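PDB 6ORH: glycoside hydrolase from Streptococcus pneumoniae serotype 4, which probably hydrolyses terminal alpha-L-fucose residues from host-derived glycans, as a member of glycoside hydrolase family 29. Local coordinates for residues E167-G172 and L200-E205. The protein carries 2 engineered substitutions. Numbering follows the deposited sequence.
Sequences EVWMNG and LIFSTE. Engineered in segment 167-172: Asn171 (natural residue Asp). With GAL (beta-D-galactopyranose), chain C; FUC (alpha-L-fucopyranose), chain B; FUC (alpha-L-fucopyranose), chain D.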
ATOM      1  N   GLU A 167       5.386  27.294 -10.079  1.00 11.65           N
ATOM      2  CA  GLU A 167       5.877  26.633  -8.873  1.00 11.29           C
ATOM      3  C   GLU A 167       7.319  27.052  -8.605  1.00 11.52           C
ATOM      4  O   GLU A 167       8.095  27.179  -9.543  1.00 12.77           O
ATOM      5  CB  GLU A 167       5.811  25.116  -9.066  1.00 11.55           C
ATOM      6  CG  GLU A 167       6.154  24.288  -7.811  1.00 11.77           C
ATOM      7  CD  GLU A 167       5.668  22.847  -7.898  1.00 12.13           C
ATOM      8  OE1 GLU A 167       4.748  22.561  -8.705  1.00 12.24           O
ATOM      9  OE2 GLU A 167       6.183  21.987  -7.150  1.00 12.03           O
ATOM     10  N   VAL A 168       7.635  27.288  -7.321  1.00 10.40           N
ATOM     11  CA  VAL A 168       9.016  27.528  -6.899  1.00 10.42           C
ATOM     12  C   VAL A 168       9.395  26.373  -5.972  1.00 10.37           C
ATOM     13  O   VAL A 168       8.608  26.058  -5.086  1.00 11.81           O
ATOM     14  CB  VAL A 168       9.138  28.890  -6.183  1.00 10.47           C
ATOM     15  CG1 VAL A 168      10.525  29.052  -5.556  1.00 11.88           C
ATOM     16  CG2 VAL A 168       8.853  30.050  -7.151  1.00 11.70           C
ATOM     17  N   TRP A 169      10.586  25.778  -6.179  1.00 10.54           N
ATOM     18  CA  TRP A 169      11.002  24.615  -5.400  1.00 10.92           C
ATOM     19  C   TRP A 169      12.157  25.000  -4.478  1.00 11.39           C
ATOM     20  O   TRP A 169      13.223  25.441  -4.949  1.00 12.14           O
ATOM     21  CB  TRP A 169      11.453  23.501  -6.373  1.00 12.05           C
ATOM     22  CG  TRP A 169      10.685  22.219  -6.226  1.00 10.88           C
ATOM     23  CD1 TRP A 169       9.423  21.963  -6.681  1.00 10.87           C
ATOM     24  CD2 TRP A 169      11.148  20.995  -5.626  1.00 10.95           C
ATOM     25  NE1 TRP A 169       9.046  20.680  -6.387  1.00 10.46           N
ATOM     26  CE2 TRP A 169      10.104  20.048  -5.783  1.00 11.22           C
ATOM     27  CE3 TRP A 169      12.341  20.598  -4.983  1.00 11.83           C
ATOM     28  CZ2 TRP A 169      10.198  18.740  -5.317  1.00 11.71           C
ATOM     29  CZ3 TRP A 169      12.439  19.280  -4.565  1.00 11.65           C
ATOM     30  CH2 TRP A 169      11.366  18.386  -4.689  1.00 12.30           C
ATOM     31  N   MET A 170      11.940  24.799  -3.160  1.00 11.22           N
ATOM     32  CA  MET A 170      12.965  25.033  -2.142  1.00 11.71           C
ATOM     33  C   MET A 170      13.297  23.705  -1.461  1.00 11.91           C
ATOM     34  O   MET A 170      12.680  23.302  -0.468  1.00 13.98           O
ATOM     35  CB  MET A 170      12.411  26.019  -1.103  1.00 11.54           C
ATOM     36  CG  MET A 170      12.065  27.344  -1.750  1.00 13.08           C
ATOM     37  SD  MET A 170      11.368  28.447  -0.527  1.00 13.57           S
ATOM     38  CE  MET A 170      11.071  29.917  -1.515  1.00 13.37           C
ATOM     39  N   ASN A 171      14.269  22.995  -2.029  1.00 12.56           N
ATOM     40  CA  ASN A 171      14.653  21.684  -1.530  1.00 12.50           C
ATOM     41  C   ASN A 171      15.082  21.786  -0.071  1.00 11.72           C
ATOM     42  O   ASN A 171      15.786  22.723   0.277  1.00 13.52           O
ATOM     43  CB  ASN A 171      15.812  21.158  -2.395  1.00 12.42           C
ATOM     44  CG  ASN A 171      15.922  19.661  -2.306  1.00 13.27           C
ATOM     45  OD1 ASN A 171      16.232  19.113  -1.251  1.00 15.01           O
ATOM     46  ND2 ASN A 171      15.707  18.982  -3.406  1.00 15.14           N
ATOM     47  N   GLY A 172      14.677  20.806   0.772  1.00 11.66           N
ATOM     48  CA  GLY A 172      15.059  20.873   2.181  1.00 11.32           C
ATOM     49  C   GLY A 172      16.394  20.172   2.500  1.00 12.93           C
ATOM     50  O   GLY A 172      16.835  20.242   3.650  1.00 14.26           O
ATOM     51  N   LEU A 200       2.589  28.379  -6.696  1.00 11.80           N
ATOM     52  CA  LEU A 200       2.761  27.347  -5.687  1.00 11.37           C
ATOM     53  C   LEU A 200       4.204  27.317  -5.182  1.00 11.27           C
ATOM     54  O   LEU A 200       5.127  27.583  -5.939  1.00 11.90           O
ATOM     55  CB  LEU A 200       2.418  25.998  -6.328  1.00 11.99           C
ATOM     56  CG  LEU A 200       0.983  25.888  -6.837  1.00 12.95           C
ATOM     57  CD1 LEU A 200       0.835  24.608  -7.674  1.00 14.82           C
ATOM     58  CD2 LEU A 200       0.029  25.854  -5.659  1.00 14.89           C
ATOM     59  N   ILE A 201       4.402  26.940  -3.906  1.00 10.89           N
ATOM     60  CA  ILE A 201       5.763  26.825  -3.380  1.00 11.35           C
ATOM     61  C   ILE A 201       5.927  25.471  -2.689  1.00 10.78           C
ATOM     62  O   ILE A 201       5.137  25.110  -1.798  1.00 11.05           O
ATOM     63  CB  ILE A 201       6.057  27.979  -2.392  1.00 11.72           C
ATOM     64  CG1 ILE A 201       5.900  29.355  -3.045  1.00 12.99           C
ATOM     65  CG2 ILE A 201       7.438  27.778  -1.767  1.00 12.83           C
ATOM     66  CD1 ILE A 201       5.888  30.526  -2.059  1.00 13.17           C
ATOM     67  N   PHE A 202       6.941  24.712  -3.129  1.00 10.65           N
ATOM     68  CA  PHE A 202       7.384  23.504  -2.434  1.00 11.01           C
ATOM     69  C   PHE A 202       8.482  23.912  -1.454  1.00 11.15           C
ATOM     70  O   PHE A 202       9.451  24.543  -1.856  1.00 10.93           O
ATOM     71  CB  PHE A 202       7.975  22.532  -3.471  1.00 11.09           C
ATOM     72  CG  PHE A 202       8.511  21.254  -2.876  1.00 11.64           C
ATOM     73  CD1 PHE A 202       9.744  21.245  -2.239  1.00 11.73           C
ATOM     74  CD2 PHE A 202       7.802  20.069  -2.973  1.00 13.21           C
ATOM     75  CE1 PHE A 202      10.252  20.068  -1.709  1.00 11.99           C
ATOM     76  CE2 PHE A 202       8.300  18.885  -2.438  1.00 12.03           C
ATOM     77  CZ  PHE A 202       9.518  18.890  -1.785  1.00 12.15           C
ATOM     78  N   SER A 203       8.278  23.594  -0.174  1.00 10.29           N
ATOM     79  CA  SER A 203       9.280  23.880   0.858  1.00 11.74           C
ATOM     80  C   SER A 203       9.049  22.936   2.031  1.00 11.21           C
ATOM     81  O   SER A 203       8.078  22.188   2.062  1.00 12.31           O
ATOM     82  CB  SER A 203       9.236  25.315   1.334  1.00 11.96           C
ATOM     83  OG  SER A 203       8.119  25.496   2.216  1.00 12.45           O
ATOM     84  N   THR A 204       9.943  23.018   3.027  1.00 12.74           N
ATOM     85  CA  THR A 204       9.791  22.312   4.290  1.00 12.95           C
ATOM     86  C   THR A 204       8.778  22.984   5.213  1.00 13.72           C
ATOM     87  O   THR A 204       8.417  22.386   6.225  1.00 13.93           O
ATOM     88  CB  THR A 204      11.153  22.190   4.993  1.00 12.86           C
ATOM     89  OG1 THR A 204      11.766  23.477   5.153  1.00 13.66           O
ATOM     90  CG2 THR A 204      12.071  21.226   4.271  1.00 14.05           C
ATOM     91  N   GLU A 205       8.319  24.198   4.861  1.00 13.06           N
ATOM     92  CA  GLU A 205       7.481  25.008   5.743  1.00 13.36           C
ATOM     93  C   GLU A 205       6.024  24.925   5.269  1.00 13.82           C
ATOM     94  O   GLU A 205       5.687  24.128   4.388  1.00 14.39           O
ATOM     95  CB  GLU A 205       7.974  26.461   5.717  1.00 14.19           C
ATOM     96  CG  GLU A 205       9.501  26.553   5.861  1.00 16.67           C
ATOM     97  CD  GLU A 205       9.986  25.976   7.187  1.00 17.93           C
ATOM     98  OE1 GLU A 205       9.644  26.584   8.230  1.00 19.17           O
ATOM     99  OE2 GLU A 205      10.681  24.903   7.213  1.00 16.89           O
TER
HETATM  100  C1  GAL C   2      14.725  15.430   0.570  1.00 13.88           C
HETATM  101  C2  GAL C   2      14.551  16.590   1.575  1.00 15.31           C
HETATM  102  C3  GAL C   2      13.146  17.202   1.475  1.00 14.61           C
HETATM  103  C4  GAL C   2      12.712  17.425   0.022  1.00 14.87           C
HETATM  104  C5  GAL C   2      12.927  16.111  -0.742  1.00 13.95           C
HETATM  105  C6  GAL C   2      12.522  16.177  -2.195  1.00 14.18           C
HETATM  106  O2  GAL C   2      14.729  16.085   2.909  1.00 16.33           O
HETATM  107  O3  GAL C   2      13.085  18.435   2.246  1.00 15.60           O
HETATM  108  O4  GAL C   2      13.487  18.484  -0.608  1.00 15.22           O
HETATM  109  O5  GAL C   2      14.351  15.847  -0.743  1.00 13.75           O
HETATM  110  O6  GAL C   2      12.550  14.835  -2.753  1.00 15.70           O
HETATM  111  C1  FUC B   4      17.047  15.934  -2.631  1.00 13.43           C
HETATM  112  C2  FUC B   4      18.293  16.455  -3.326  1.00 13.78           C
HETATM  113  C3  FUC B   4      18.467  15.663  -4.616  1.00 13.44           C
HETATM  114  C4  FUC B   4      17.295  15.945  -5.562  1.00 13.31           C
HETATM  115  C5  FUC B   4      15.989  15.561  -4.822  1.00 12.79           C
HETATM  116  C6  FUC B   4      14.750  15.970  -5.598  1.00 12.17           C
HETATM  117  O2  FUC B   4      19.403  16.218  -2.441  1.00 13.99           O
HETATM  118  O3  FUC B   4      19.711  16.043  -5.233  1.00 13.86           O
HETATM  119  O4  FUC B   4      17.327  17.350  -5.942  1.00 13.59           O
HETATM  120  O5  FUC B   4      15.908  16.177  -3.475  1.00 13.18           O
HETATM  121  C1  FUC D   3      15.446  16.972   3.773  1.00 17.84           C
HETATM  122  C2  FUC D   3      14.940  16.684   5.200  1.00 22.40           C
HETATM  123  C3  FUC D   3      15.463  15.298   5.638  1.00 25.40           C
HETATM  124  C4  FUC D   3      16.973  15.232   5.574  1.00 23.91           C
HETATM  125  C5  FUC D   3      17.377  15.528   4.136  1.00 21.81           C
HETATM  126  C6  FUC D   3      18.883  15.550   3.910  1.00 21.44           C
HETATM  127  O2  FUC D   3      13.536  16.728   5.183  1.00 21.56           O
HETATM  128  O3  FUC D   3      15.052  14.945   6.971  1.00 33.53           O
HETATM  129  O4  FUC D   3      17.577  16.205   6.445  1.00 24.79           O
HETATM  130  O5  FUC D   3      16.844  16.805   3.809  1.00 19.00           O
HETATM  131  O   HOH W   1      12.399  24.377   2.106  1.00 13.05           O
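Trp169 and Phe202 stack flat against each other where two neighbouring parallel strands of the TIM-barrel-like catalytic domain, 167-169 and 200-202, run side by side; with helix 185-196 they form a beta-alpha-beta unit. The pair illustrates how such a barrel builds its sugar site: the hydrogen-bonded strands hold the side chains in register, and their C-terminal ends present the binding groups. Three backbone hydrogen bonds set the register, from Val168 N to Leu200 O, Phe202 N to Val168 O and Met170 N to Phe202 O. On the face shared with Glu167 and Leu200, Phe202 holds CG anti to its backbone N (chi1 178°), alongside the indole. Its ring centroid lies 3.6 Å from that of the six-membered ring of Trp169, with the planes 6° apart, and its CB sits over the five-membered ring in a CH-pi contact. Outside the pair, Trp169 NE1 is hydrogen-bonded to Glu255 and Phe26 meets the indole edge-to-face. Past strand 167-169, the extended Met170 chain brings SD to 4.2 Å from Ile201 CG2 and packs against Trp188, Phe189 and Ile192 of helix 185-196. Water 1 bridges Met170 O and Thr204 N. Galactose and the chain B fucose lie against the C-terminal strand ends: galactose C6 approaches the indole edge at CH2, 3.5 Å away, and Gly172 N donates to galactose O4. Engineered Asn171, naturally aspartate, directs ND2 almost straight (177°) to O5 of the chain B fucose, at 2.8 Å.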